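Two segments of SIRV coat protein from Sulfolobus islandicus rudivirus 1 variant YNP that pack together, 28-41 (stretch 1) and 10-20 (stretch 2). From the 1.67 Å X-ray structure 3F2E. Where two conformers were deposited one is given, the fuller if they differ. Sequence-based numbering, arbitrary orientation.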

# COMPACT_ATOMS: atom_id res chain seq x y z
N ASN A 28 -1.79 -14.46 3.67
CA ASN A 28 -0.93 -13.28 3.63
C ASN A 28 -1.43 -12.20 2.67
O ASN A 28 -1.05 -11.03 2.80
CB ASN A 28 0.52 -13.67 3.32
CG ASN A 28 1.20 -14.36 4.49
OD1 ASN A 28 0.66 -14.42 5.60
ND2 ASN A 28 2.40 -14.88 4.25
N ARG A 29 -2.27 -12.57 1.71
CA ARG A 29 -2.80 -11.58 0.78
C ARG A 29 -3.54 -10.48 1.53
O ARG A 29 -3.51 -9.31 1.12
CB ARG A 29 -3.76 -12.22 -0.23
CG ARG A 29 -3.08 -13.16 -1.23
CD ARG A 29 -4.13 -13.83 -2.12
NE ARG A 29 -4.84 -12.87 -2.96
CZ ARG A 29 -4.41 -12.46 -4.15
NH1 ARG A 29 -3.26 -12.93 -4.63
NH2 ARG A 29 -5.12 -11.59 -4.87
N ALA A 30 -4.21 -10.87 2.61
CA ALA A 30 -5.04 -9.95 3.39
C ALA A 30 -4.24 -8.80 3.98
O ALA A 30 -4.76 -7.68 4.10
CB ALA A 30 -5.79 -10.70 4.50
N ILE A 31 -2.99 -9.06 4.34
CA ILE A 31 -2.09 -8.02 4.85
C ILE A 31 -1.97 -6.88 3.84
O ILE A 31 -2.11 -5.70 4.18
CB ILE A 31 -0.67 -8.58 5.10
CG1 ILE A 31 -0.69 -9.72 6.13
CG2 ILE A 31 0.28 -7.48 5.56
CD1 ILE A 31 0.65 -10.43 6.27
N TYR A 32 -1.73 -7.25 2.59
CA TYR A 32 -1.47 -6.26 1.56
C TYR A 32 -2.74 -5.58 1.05
O TYR A 32 -2.72 -4.39 0.71
CB TYR A 32 -0.64 -6.89 0.43
CG TYR A 32 0.66 -7.47 0.97
CD1 TYR A 32 1.73 -6.64 1.28
CD2 TYR A 32 0.79 -8.83 1.22
CE1 TYR A 32 2.91 -7.15 1.81
CE2 TYR A 32 1.97 -9.36 1.74
CZ TYR A 32 3.03 -8.51 2.03
OH TYR A 32 4.20 -9.01 2.55
N GLN A 33 -3.85 -6.32 1.01
CA GLN A 33 -5.13 -5.72 0.66
C GLN A 33 -5.53 -4.67 1.70
O GLN A 33 -6.03 -3.60 1.35
CB GLN A 33 -6.22 -6.79 0.50
CG GLN A 33 -6.04 -7.70 -0.71
CD GLN A 33 -6.33 -7.01 -2.04
OE1 GLN A 33 -6.61 -5.80 -2.10
NE2 GLN A 33 -6.26 -7.78 -3.13
N GLY A 34 -5.30 -4.99 2.97
CA GLY A 34 -5.60 -4.05 4.05
C GLY A 34 -4.74 -2.79 4.00
O GLY A 34 -5.25 -1.67 4.10
N PHE A 35 -3.44 -2.99 3.85
CA PHE A 35 -2.50 -1.88 3.67
C PHE A 35 -2.93 -1.01 2.49
O PHE A 35 -3.00 0.22 2.59
CB PHE A 35 -1.08 -2.41 3.45
CG PHE A 35 -0.08 -1.35 3.09
CD1 PHE A 35 0.53 -0.58 4.07
CD2 PHE A 35 0.28 -1.14 1.76
CE1 PHE A 35 1.47 0.39 3.73
CE2 PHE A 35 1.21 -0.18 1.42
CZ PHE A 35 1.82 0.59 2.40
N GLY A 36 -3.21 -1.65 1.35
CA GLY A 36 -3.59 -0.92 0.16
C GLY A 36 -4.84 -0.06 0.34
O GLY A 36 -4.88 1.09 -0.11
N LEU A 37 -5.85 -0.62 0.99
CA LEU A 37 -7.09 0.13 1.25
C LEU A 37 -6.82 1.36 2.12
O LEU A 37 -7.37 2.45 1.87
CB LEU A 37 -8.13 -0.77 1.91
CG LEU A 37 -9.46 -0.09 2.24
CD1 LEU A 37 -10.04 0.61 1.02
CD2 LEU A 37 -10.45 -1.09 2.82
N LYS A 38 -5.97 1.20 3.13
CA LYS A 38 -5.62 2.33 3.99
C LYS A 38 -4.86 3.42 3.23
O LYS A 38 -5.09 4.62 3.43
CB LYS A 38 -4.85 1.86 5.22
CG LYS A 38 -5.69 1.04 6.20
CD LYS A 38 -4.92 0.74 7.48
CE LYS A 38 -5.71 -0.17 8.40
NZ LYS A 38 -7.01 0.45 8.79
N VAL A 39 -3.95 3.01 2.35
CA VAL A 39 -3.23 3.98 1.52
C VAL A 39 -4.20 4.73 0.60
O VAL A 39 -4.14 5.96 0.48
CB VAL A 39 -2.09 3.31 0.71
CG1 VAL A 39 -1.48 4.30 -0.28
CG2 VAL A 39 -1.01 2.76 1.66
N ALA A 40 -5.11 4.00 -0.04
CA ALA A 40 -6.08 4.61 -0.94
C ALA A 40 -6.98 5.62 -0.21
O ALA A 40 -7.22 6.72 -0.72
CB ALA A 40 -6.92 3.54 -1.64
N ARG A 41 -7.47 5.24 0.96
CA ARG A 41 -8.31 6.13 1.76
C ARG A 41 -7.56 7.40 2.17
O ARG A 41 -8.13 8.50 2.15
CB ARG A 41 -8.86 5.42 3.00
CG ARG A 41 -10.13 4.64 2.74
CD ARG A 41 -10.98 4.57 3.99
NE ARG A 41 -10.26 3.90 5.06
CZ ARG A 41 -10.39 2.61 5.33
NH1 ARG A 41 -9.69 2.07 6.32
NH2 ARG A 41 -11.22 1.85 4.62
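Stretch 2 (10-20) AVAEQVSAVLS

Two helices of one chain pack here through a narrow apolar seam of small and branched side chains, bordered along one flank by a polar group built around a glutamine, an arginine and a serine. The example illustrates a general principle of helix packing: where one helix presents a residue without a side chain, a branched residue of its partner can fill the space.

Stretch 2 is helical throughout, from Ala10 to Ser20, with phi near -60° and psi near -40°, and its backbone is held by i to i+4 hydrogen bonds such as Val15 N to Val11 O (2.9 Å) and Leu19 N to Val15 O (2.9 Å). It runs roughly against the helix of stretch 1, but far from strictly antiparallel: the N-to-C directions differ by 132°, and the axes approach to 9.5 Å. The register follows from this direction. Leu19 lies by Arg29 (CA to CA 7.2 Å), Val15 by Gln33 (CA to CA 6.2 Å) and Val11 by Leu37 (CA to CA 6.7 Å), so each step of four residues forward on one helix matches a step of four backward on the other.

That spacing places Val11, Val15 and Leu19 in a row, all with CA-to-CB bonds pointing toward stretch 1. Val15, with chi1 in the t well, sits in the middle. Its CG2 lies 4.1 Å from Gly36 CA, and a CB built on that glycine would fall only 2.6 Å from Val15 CG2, a clash. The bare backbone at Gly36 is therefore what leaves room for the valine. Its other methyl, Val15 CG1, approaches Tyr32 CB at 4.2 Å. At one end of the row, Val11 CG2 meets Ala40 CB at 3.6 Å, while Val11 CG1 rests 4.0 Å from Gly36 O. At the other, Leu19 CD2 packs against Tyr32 CB at 3.8 Å; the tyrosine side chain starts toward stretch 2, but its end leads away.

Gln33 supplies the direct hydrogen bond between the helices. Its chi1 and chi2 are both m, and although its CA-to-CB bond points sideways, the end of the side chain comes nearer to stretch 2. There Gln33 NE2 donates to Ala12 O at 3.3 Å, with a nearly straight N-H...O angle of 169°. This carbonyl also accepts the backbone bond from Ser16 N (2.9 Å to Ala12 O), so the glutamine joins an acceptor already used within the helix. Gln33 OE1 meanwhile lies against Val15 CB at 3.3 Å.

Arg29 extends the polar flank. Leu19 CD1 lies over one face of its guanidinium, and Ser16 OG sits at the edge, 3.0 Å from Arg29 NH2, although the angle is too poor for a hydrogen bond. A water makes the link instead, accepting from Arg29 NH1 at 2.9 Å and donating to Ser16 O, 2.9 Å from its oxygen. The whole contact buries 484 Å², summed over both sides.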

# COMPACT_ATOMS: atom_id res chain seq x y z
N ALA A 10 -11.47 -1.36 -7.52
CA ALA A 10 -10.28 -1.03 -8.29
C ALA A 10 -9.02 -1.21 -7.45
O ALA A 10 -8.03 -1.75 -7.93
CB ALA A 10 -10.35 0.37 -8.87
N VAL A 11 -9.07 -0.76 -6.20
CA VAL A 11 -7.91 -0.90 -5.31
C VAL A 11 -7.55 -2.37 -5.12
O VAL A 11 -6.38 -2.75 -5.18
CB VAL A 11 -8.15 -0.23 -3.95
CG1 VAL A 11 -7.02 -0.57 -2.99
CG2 VAL A 11 -8.28 1.27 -4.12
N ALA A 12 -8.57 -3.21 -4.91
CA ALA A 12 -8.33 -4.64 -4.76
C ALA A 12 -7.68 -5.26 -6.01
O ALA A 12 -6.79 -6.12 -5.89
CB ALA A 12 -9.62 -5.37 -4.39
N GLU A 13 -8.10 -4.83 -7.20
CA GLU A 13 -7.50 -5.32 -8.44
C GLU A 13 -6.05 -4.86 -8.58
O GLU A 13 -5.18 -5.61 -9.05
CB GLU A 13 -8.31 -4.88 -9.66
CG GLU A 13 -9.68 -5.53 -9.74
CD GLU A 13 -9.60 -7.04 -9.77
OE1 GLU A 13 -9.18 -7.59 -10.81
OE2 GLU A 13 -9.96 -7.67 -8.76
N GLN A 14 -5.79 -3.63 -8.15
CA GLN A 14 -4.45 -3.06 -8.21
C GLN A 14 -3.50 -3.81 -7.26
O GLN A 14 -2.40 -4.20 -7.65
CB GLN A 14 -4.50 -1.56 -7.90
CG GLN A 14 -5.14 -0.76 -9.03
CD GLN A 14 -5.76 0.54 -8.58
OE1 GLN A 14 -5.50 1.03 -7.48
NE2 GLN A 14 -6.60 1.13 -9.45
N VAL A 15 -3.95 -4.03 -6.03
CA VAL A 15 -3.16 -4.84 -5.10
C VAL A 15 -2.93 -6.25 -5.65
O VAL A 15 -1.82 -6.78 -5.58
CB VAL A 15 -3.81 -4.90 -3.70
CG1 VAL A 15 -3.07 -5.89 -2.80
CG2 VAL A 15 -3.82 -3.50 -3.07
N SER A 16 -3.98 -6.85 -6.21
CA SER A 16 -3.86 -8.20 -6.75
C SER A 16 -2.80 -8.31 -7.86
O SER A 16 -2.10 -9.32 -7.96
CB SER A 16 -5.21 -8.72 -7.24
OG SER A 16 -6.05 -9.04 -6.14
N ALA A 17 -2.69 -7.27 -8.68
CA ALA A 17 -1.67 -7.25 -9.74
C ALA A 17 -0.27 -7.37 -9.13
O ALA A 17 0.58 -8.12 -9.62
CB ALA A 17 -1.78 -6.01 -10.60
N VAL A 18 -0.03 -6.63 -8.05
CA VAL A 18 1.26 -6.71 -7.35
C VAL A 18 1.47 -8.09 -6.70
O VAL A 18 2.55 -8.67 -6.78
CB VAL A 18 1.42 -5.58 -6.31
CG1 VAL A 18 2.71 -5.76 -5.51
CG2 VAL A 18 1.41 -4.22 -7.01
N LEU A 19 0.43 -8.61 -6.05
CA LEU A 19 0.54 -9.91 -5.41
C LEU A 19 0.88 -11.01 -6.43
O LEU A 19 1.63 -11.94 -6.12
CB LEU A 19 -0.73 -10.24 -4.60
CG LEU A 19 -1.01 -9.24 -3.47
CD1 LEU A 19 -2.25 -9.65 -2.67
CD2 LEU A 19 0.19 -9.09 -2.54
N SER A 20 0.35 -10.87 -7.64
CA SER A 20 0.66 -11.81 -8.72
C SER A 20 2.14 -11.78 -9.09
O SER A 20 2.77 -12.83 -9.24
CB SER A 20 -0.19 -11.50 -9.95
OG SER A 20 -1.54 -11.90 -9.76
O HOH W 1 -3.07 -11.96 -7.33